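Local coordinates for protein cellulase (PDB 5I2U) that probably hydrolyses beta-1,4-glucosidic bonds of cellulose as a halotolerant cellulase of glycoside hydrolase family 5, at residues R69-W83 / M295-T307. Numbering follows the deposited sequence.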
loop_
_atom_site.group_PDB
_atom_site.type_symbol
_atom_site.label_atom_id
_atom_site.label_comp_id
_atom_site.label_asym_id
_atom_site.label_seq_id
_atom_site.Cartn_x
_atom_site.Cartn_y
_atom_site.Cartn_z
ATOM N N ARG A 69 -1.134 -18.233 1.264
ATOM C CA ARG A 69 -0.011 -18.928 1.902
ATOM C C ARG A 69 1.084 -17.977 2.401
ATOM O O ARG A 69 1.751 -18.256 3.405
ATOM C CB ARG A 69 0.542 -20.054 0.996
ATOM C CG ARG A 69 1.473 -19.663 -0.138
ATOM C CD ARG A 69 1.660 -20.829 -1.116
ATOM N NE ARG A 69 2.669 -20.544 -2.149
ATOM C CZ ARG A 69 3.981 -20.794 -2.056
ATOM N NH1 ARG A 69 4.514 -21.341 -0.960
ATOM N NH2 ARG A 69 4.779 -20.494 -3.078
ATOM N N PHE A 70 1.229 -16.823 1.754
ATOM C CA PHE A 70 2.227 -15.834 2.187
ATOM C C PHE A 70 1.792 -14.949 3.357
ATOM O O PHE A 70 2.600 -14.168 3.867
ATOM C CB PHE A 70 2.648 -14.960 0.995
ATOM C CG PHE A 70 3.223 -15.744 -0.143
ATOM C CD1 PHE A 70 4.440 -16.402 0.005
ATOM C CD2 PHE A 70 2.546 -15.851 -1.345
ATOM C CE1 PHE A 70 4.973 -17.157 -1.035
ATOM C CE2 PHE A 70 3.068 -16.599 -2.383
ATOM C CZ PHE A 70 4.281 -17.249 -2.234
ATOM N N TYR A 71 0.534 -15.041 3.775
ATOM C CA TYR A 71 0.040 -14.258 4.915
ATOM C C TYR A 71 0.370 -15.034 6.183
ATOM O O TYR A 71 -0.482 -15.701 6.775
ATOM C CB TYR A 71 -1.460 -13.988 4.780
ATOM C CG TYR A 71 -1.784 -12.877 3.807
ATOM C CD1 TYR A 71 -1.594 -13.040 2.430
ATOM C CD2 TYR A 71 -2.276 -11.661 4.261
ATOM C CE1 TYR A 71 -1.880 -12.012 1.538
ATOM C CE2 TYR A 71 -2.562 -10.634 3.377
ATOM C CZ TYR A 71 -2.356 -10.811 2.024
ATOM O OH TYR A 71 -2.663 -9.760 1.186
ATOM N N ASN A 72 1.624 -14.927 6.591
ATOM C CA ASN A 72 2.115 -15.554 7.800
ATOM C C ASN A 72 3.272 -14.747 8.399
ATOM O O ASN A 72 3.850 -13.886 7.728
ATOM C CB ASN A 72 2.545 -16.986 7.497
ATOM C CG ASN A 72 3.760 -17.055 6.581
ATOM O OD1 ASN A 72 4.875 -16.874 7.030
ATOM N ND2 ASN A 72 3.543 -17.342 5.298
ATOM N N LYS A 73 3.621 -15.044 9.644
ATOM C CA LYS A 73 4.583 -14.227 10.371
ATOM C C LYS A 73 5.996 -14.293 9.807
ATOM O O LYS A 73 6.718 -13.286 9.832
ATOM C CB LYS A 73 4.578 -14.578 11.853
ATOM C CG LYS A 73 3.230 -14.303 12.504
ATOM C CD LYS A 73 3.324 -14.102 14.004
ATOM C CE LYS A 73 1.975 -13.676 14.552
ATOM N NZ LYS A 73 2.025 -13.434 16.021
ATOM N N ASN A 74 6.365 -15.447 9.267
ATOM C CA ASN A 74 7.720 -15.680 8.800
ATOM C C ASN A 74 8.006 -14.957 7.484
ATOM O O ASN A 74 9.076 -14.360 7.314
ATOM C CB ASN A 74 7.987 -17.175 8.678
ATOM C CG ASN A 74 7.925 -17.902 10.031
ATOM O OD1 ASN A 74 8.122 -17.307 11.091
ATOM N ND2 ASN A 74 7.659 -19.200 9.986
ATOM N N ALA A 75 7.038 -14.977 6.574
ATOM C CA ALA A 75 7.144 -14.205 5.335
ATOM C C ALA A 75 7.366 -12.731 5.626
ATOM O O ALA A 75 8.234 -12.110 5.020
ATOM C CB ALA A 75 5.901 -14.381 4.484
ATOM N N VAL A 76 6.620 -12.192 6.596
ATOM C CA VAL A 76 6.753 -10.784 6.965
ATOM C C VAL A 76 8.131 -10.495 7.584
ATOM O O VAL A 76 8.775 -9.537 7.188
ATOM C CB VAL A 76 5.625 -10.309 7.903
ATOM C CG1 VAL A 76 5.796 -8.848 8.252
ATOM C CG2 VAL A 76 4.270 -10.464 7.241
ATOM N N GLN A 77 8.581 -11.313 8.538
ATOM C CA GLN A 77 9.921 -11.161 9.113
ATOM C C GLN A 77 10.986 -11.266 8.034
ATOM O O GLN A 77 11.944 -10.499 8.061
ATOM C CB GLN A 77 10.213 -12.205 10.197
ATOM C CG GLN A 77 11.625 -12.089 10.766
ATOM C CD GLN A 77 11.933 -13.084 11.856
ATOM O OE1 GLN A 77 11.110 -13.940 12.195
ATOM N NE2 GLN A 77 13.142 -12.991 12.408
ATOM N N TRP A 78 10.839 -12.220 7.114
ATOM C CA TRP A 78 11.786 -12.334 6.015
ATOM C C TRP A 78 11.804 -11.066 5.116
ATOM O O TRP A 78 12.872 -10.633 4.684
ATOM C CB TRP A 78 11.543 -13.602 5.181
ATOM C CG TRP A 78 12.604 -13.814 4.097
ATOM C CD1 TRP A 78 12.458 -13.591 2.749
ATOM C CD2 TRP A 78 13.956 -14.261 4.281
ATOM N NE1 TRP A 78 13.626 -13.883 2.090
ATOM C CE2 TRP A 78 14.564 -14.294 3.003
ATOM C CE3 TRP A 78 14.711 -14.648 5.403
ATOM C CZ2 TRP A 78 15.898 -14.689 2.811
ATOM C CZ3 TRP A 78 16.040 -15.043 5.213
ATOM C CH2 TRP A 78 16.614 -15.066 3.922
ATOM N N LEU A 79 10.643 -10.496 4.824
ATOM C CA LEU A 79 10.590 -9.242 4.054
ATOM C C LEU A 79 11.280 -8.100 4.785
ATOM O O LEU A 79 11.917 -7.258 4.157
ATOM C CB LEU A 79 9.148 -8.847 3.730
ATOM C CG LEU A 79 8.459 -9.759 2.699
ATOM C CD1 LEU A 79 6.958 -9.556 2.747
ATOM C CD2 LEU A 79 8.991 -9.508 1.289
ATOM N N ALA A 80 11.120 -8.071 6.107
ATOM C CA ALA A 80 11.756 -7.066 6.944
ATOM C C ALA A 80 13.272 -7.251 6.957
ATOM O O ALA A 80 14.015 -6.304 6.692
ATOM C CB ALA A 80 11.197 -7.112 8.364
ATOM N N ASP A 81 13.718 -8.473 7.243
ATOM C CA ASP A 81 15.143 -8.761 7.452
ATOM C C ASP A 81 15.958 -8.820 6.157
ATOM O O ASP A 81 16.984 -8.167 6.057
ATOM C CB ASP A 81 15.326 -10.068 8.242
ATOM C CG ASP A 81 14.785 -9.977 9.658
ATOM O OD1 ASP A 81 14.536 -8.861 10.157
ATOM O OD2 ASP A 81 14.615 -11.029 10.291
ATOM N N ASP A 82 15.504 -9.598 5.177
ATOM C CA ASP A 82 16.276 -9.828 3.955
ATOM C C ASP A 82 16.017 -8.791 2.848
ATOM O O ASP A 82 16.973 -8.359 2.185
ATOM C CB ASP A 82 16.013 -11.227 3.422
ATOM C CG ASP A 82 16.857 -11.550 2.215
ATOM O OD1 ASP A 82 18.098 -11.528 2.332
ATOM O OD2 ASP A 82 16.279 -11.803 1.141
ATOM N N TRP A 83 14.750 -8.407 2.636
ATOM C CA TRP A 83 14.405 -7.391 1.606
ATOM C C TRP A 83 14.531 -5.957 2.138
ATOM O O TRP A 83 14.523 -5.009 1.359
ATOM C CB TRP A 83 12.988 -7.601 1.042
ATOM C CG TRP A 83 12.832 -8.783 0.142
ATOM C CD1 TRP A 83 13.529 -9.957 0.191
ATOM C CD2 TRP A 83 11.893 -8.918 -0.925
ATOM N NE1 TRP A 83 13.098 -10.802 -0.790
ATOM C CE2 TRP A 83 12.088 -10.195 -1.492
ATOM C CE3 TRP A 83 10.899 -8.087 -1.454
ATOM C CZ2 TRP A 83 11.321 -10.664 -2.573
ATOM C CZ3 TRP A 83 10.152 -8.538 -2.538
ATOM C CH2 TRP A 83 10.365 -9.827 -3.084
ATOM N N MET A 295 6.270 -11.832 -7.751
ATOM C CA MET A 295 7.733 -11.783 -7.502
ATOM C C MET A 295 8.428 -13.135 -7.280
ATOM O O MET A 295 9.659 -13.199 -7.364
ATOM C CB MET A 295 8.020 -10.890 -6.299
ATOM C CG MET A 295 7.668 -9.430 -6.523
ATOM S SD MET A 295 7.701 -8.452 -5.004
ATOM C CE MET A 295 6.947 -6.941 -5.613
ATOM N N LEU A 296 7.664 -14.189 -6.965
ATOM C CA LEU A 296 8.233 -15.484 -6.545
ATOM C C LEU A 296 7.812 -16.643 -7.442
ATOM O O LEU A 296 6.742 -16.625 -8.024
ATOM C CB LEU A 296 7.787 -15.808 -5.119
ATOM C CG LEU A 296 8.127 -14.783 -4.030
ATOM C CD1 LEU A 296 7.371 -15.113 -2.746
ATOM C CD2 LEU A 296 9.626 -14.730 -3.787
ATOM N N LEU A 297 8.660 -17.661 -7.531
ATOM C CA LEU A 297 8.274 -18.933 -8.157
ATOM C C LEU A 297 7.389 -19.745 -7.200
ATOM O O LEU A 297 7.542 -19.634 -5.990
ATOM C CB LEU A 297 9.500 -19.771 -8.506
ATOM C CG LEU A 297 10.450 -19.219 -9.556
ATOM C CD1 LEU A 297 11.535 -20.249 -9.832
ATOM C CD2 LEU A 297 9.728 -18.859 -10.850
ATOM N N PRO A 298 6.454 -20.553 -7.742
ATOM C CA PRO A 298 5.607 -21.408 -6.896
ATOM C C PRO A 298 6.363 -22.330 -5.949
ATOM O O PRO A 298 5.865 -22.633 -4.888
ATOM C CB PRO A 298 4.804 -22.211 -7.922
ATOM C CG PRO A 298 4.660 -21.251 -9.066
ATOM C CD PRO A 298 5.936 -20.478 -9.126
ATOM N N ARG A 299 7.563 -22.748 -6.341
ATOM C CA ARG A 299 8.433 -23.574 -5.512
ATOM C C ARG A 299 8.834 -22.929 -4.200
ATOM O O ARG A 299 9.178 -23.631 -3.260
ATOM C CB ARG A 299 9.696 -23.936 -6.298
ATOM C CG ARG A 299 10.669 -24.847 -5.561
ATOM C CD ARG A 299 11.592 -25.552 -6.533
ATOM N NE ARG A 299 12.233 -24.623 -7.459
ATOM C CZ ARG A 299 13.359 -23.943 -7.227
ATOM N NH1 ARG A 299 14.025 -24.074 -6.077
ATOM N NH2 ARG A 299 13.821 -23.116 -8.163
ATOM N N ALA A 300 8.802 -21.599 -4.146
ATOM C CA ALA A 300 9.212 -20.861 -2.964
ATOM C C ALA A 300 8.427 -21.285 -1.725
ATOM O O ALA A 300 7.238 -21.582 -1.818
ATOM C CB ALA A 300 9.060 -19.376 -3.203
ATOM N N SER A 301 9.104 -21.346 -0.576
ATOM C CA SER A 301 8.428 -21.621 0.697
ATOM C C SER A 301 7.509 -20.459 1.047
ATOM O O SER A 301 7.823 -19.298 0.749
ATOM C CB SER A 301 9.445 -21.822 1.820
ATOM O OG SER A 301 8.808 -21.981 3.077
ATOM N N ALA A 302 6.376 -20.773 1.660
ATOM C CA ALA A 302 5.522 -19.759 2.304
ATOM C C ALA A 302 6.263 -18.979 3.395
ATOM O O ALA A 302 5.990 -17.796 3.607
ATOM C CB ALA A 302 4.279 -20.408 2.898
ATOM N N ASP A 303 7.204 -19.638 4.070
ATOM C CA ASP A 303 7.875 -19.067 5.241
ATOM C C ASP A 303 9.052 -18.137 4.928
ATOM O O ASP A 303 9.591 -17.528 5.852
ATOM C CB ASP A 303 8.344 -20.195 6.176
ATOM C CG ASP A 303 7.207 -21.085 6.617
ATOM O OD1 ASP A 303 6.161 -20.559 7.053
ATOM O OD2 ASP A 303 7.356 -22.318 6.517
ATOM N N GLY A 304 9.441 -18.008 3.655
ATOM C CA GLY A 304 10.573 -17.166 3.281
ATOM C C GLY A 304 11.815 -17.976 2.941
ATOM O O GLY A 304 11.704 -19.072 2.411
ATOM N N ASN A 305 12.985 -17.419 3.272
ATOM C CA ASN A 305 14.304 -17.917 2.858
ATOM C C ASN A 305 14.449 -18.081 1.354
ATOM O O ASN A 305 15.027 -19.058 0.874
ATOM C CB ASN A 305 14.642 -19.225 3.578
ATOM C CG ASN A 305 14.726 -19.044 5.064
ATOM O OD1 ASN A 305 15.815 -18.855 5.613
ATOM N ND2 ASN A 305 13.578 -19.055 5.731
ATOM N N TRP A 306 13.930 -17.110 0.608
ATOM C CA TRP A 306 13.932 -17.185 -0.855
ATOM C C TRP A 306 15.352 -16.928 -1.348
ATOM O O TRP A 306 15.841 -15.801 -1.302
ATOM C CB TRP A 306 12.917 -16.203 -1.490
ATOM C CG TRP A 306 11.545 -16.296 -0.864
ATOM C CD1 TRP A 306 10.851 -17.439 -0.571
ATOM C CD2 TRP A 306 10.732 -15.207 -0.417
ATOM N NE1 TRP A 306 9.645 -17.127 0.003
ATOM C CE2 TRP A 306 9.546 -15.764 0.117
ATOM C CE3 TRP A 306 10.885 -13.813 -0.424
ATOM C CZ2 TRP A 306 8.525 -14.978 0.650
ATOM C CZ3 TRP A 306 9.867 -13.034 0.086
ATOM C CH2 TRP A 306 8.697 -13.622 0.629
ATOM N N THR A 307 16.007 -17.992 -1.806
ATOM C CA THR A 307 17.288 -17.893 -2.506
ATOM C C THR A 307 17.073 -17.215 -3.872
ATOM O O THR A 307 15.946 -17.138 -4.371
ATOM C CB THR A 307 17.893 -19.286 -2.732
ATOM O OG1 THR A 307 16.910 -20.099 -3.371
ATOM C CG2 THR A 307 18.284 -19.933 -1.411
HETATM O O HOH W 1 14.920 -13.062 -0.540
#
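Trp78, Trp83 and Trp306 form an aromatic cluster between helix 73-81 with the turn after it and the loop 295-307. Trp78 presents the CD1 edge of its indole to one face of Trp306, a T-shaped pair with planes at 79°; Leu296 CD2 lies against the opposite face. Trp306 in turn points its CE3-CZ3 edge at the face of Trp83 in an offset edge-to-face pair, and Leu79 CD2 packs 3.8 Å from Trp306 CZ3. With CG anti to the backbone N (chi1 -175°), Trp78 lays its indole across the loop backbone, where Asn305 CA makes a CH-pi contact 3.6 Å from the centroid of its six-membered ring. Met295 SD meets the rim of Trp83, 3.5 Å from CZ3. Replacing Trp78 by an alanine would probably open a gap beside Trp306 and leave the backbone at Gly304 and Asn305 without its aromatic floor. One water accepts from Trp78 NE1 and Trp83 NE1 and donates to Trp306 O, satisfying the indole N-H groups of Trp78 and Trp83.

Arg69 and Asn72 carry the polar bonds at the start of the helix. Arg69 NH1 and NH2 converge on the single acceptor Ala300 O, NH1 at 2.9 Å, with the guanidinium also salt-bridged to Asp288. Asn72, the helix N-cap, uses OD1 to accept from Ala75 N, while its ND2 donates almost straight (170°) to Ala302 O, approaching from above that carbonyl plane, and also to Arg69 O.

The arrangement fastens the long loop after the eighth barrel strand onto the first helix following strand 57-61, across the seam where a (beta/alpha)8 TIM barrel closes.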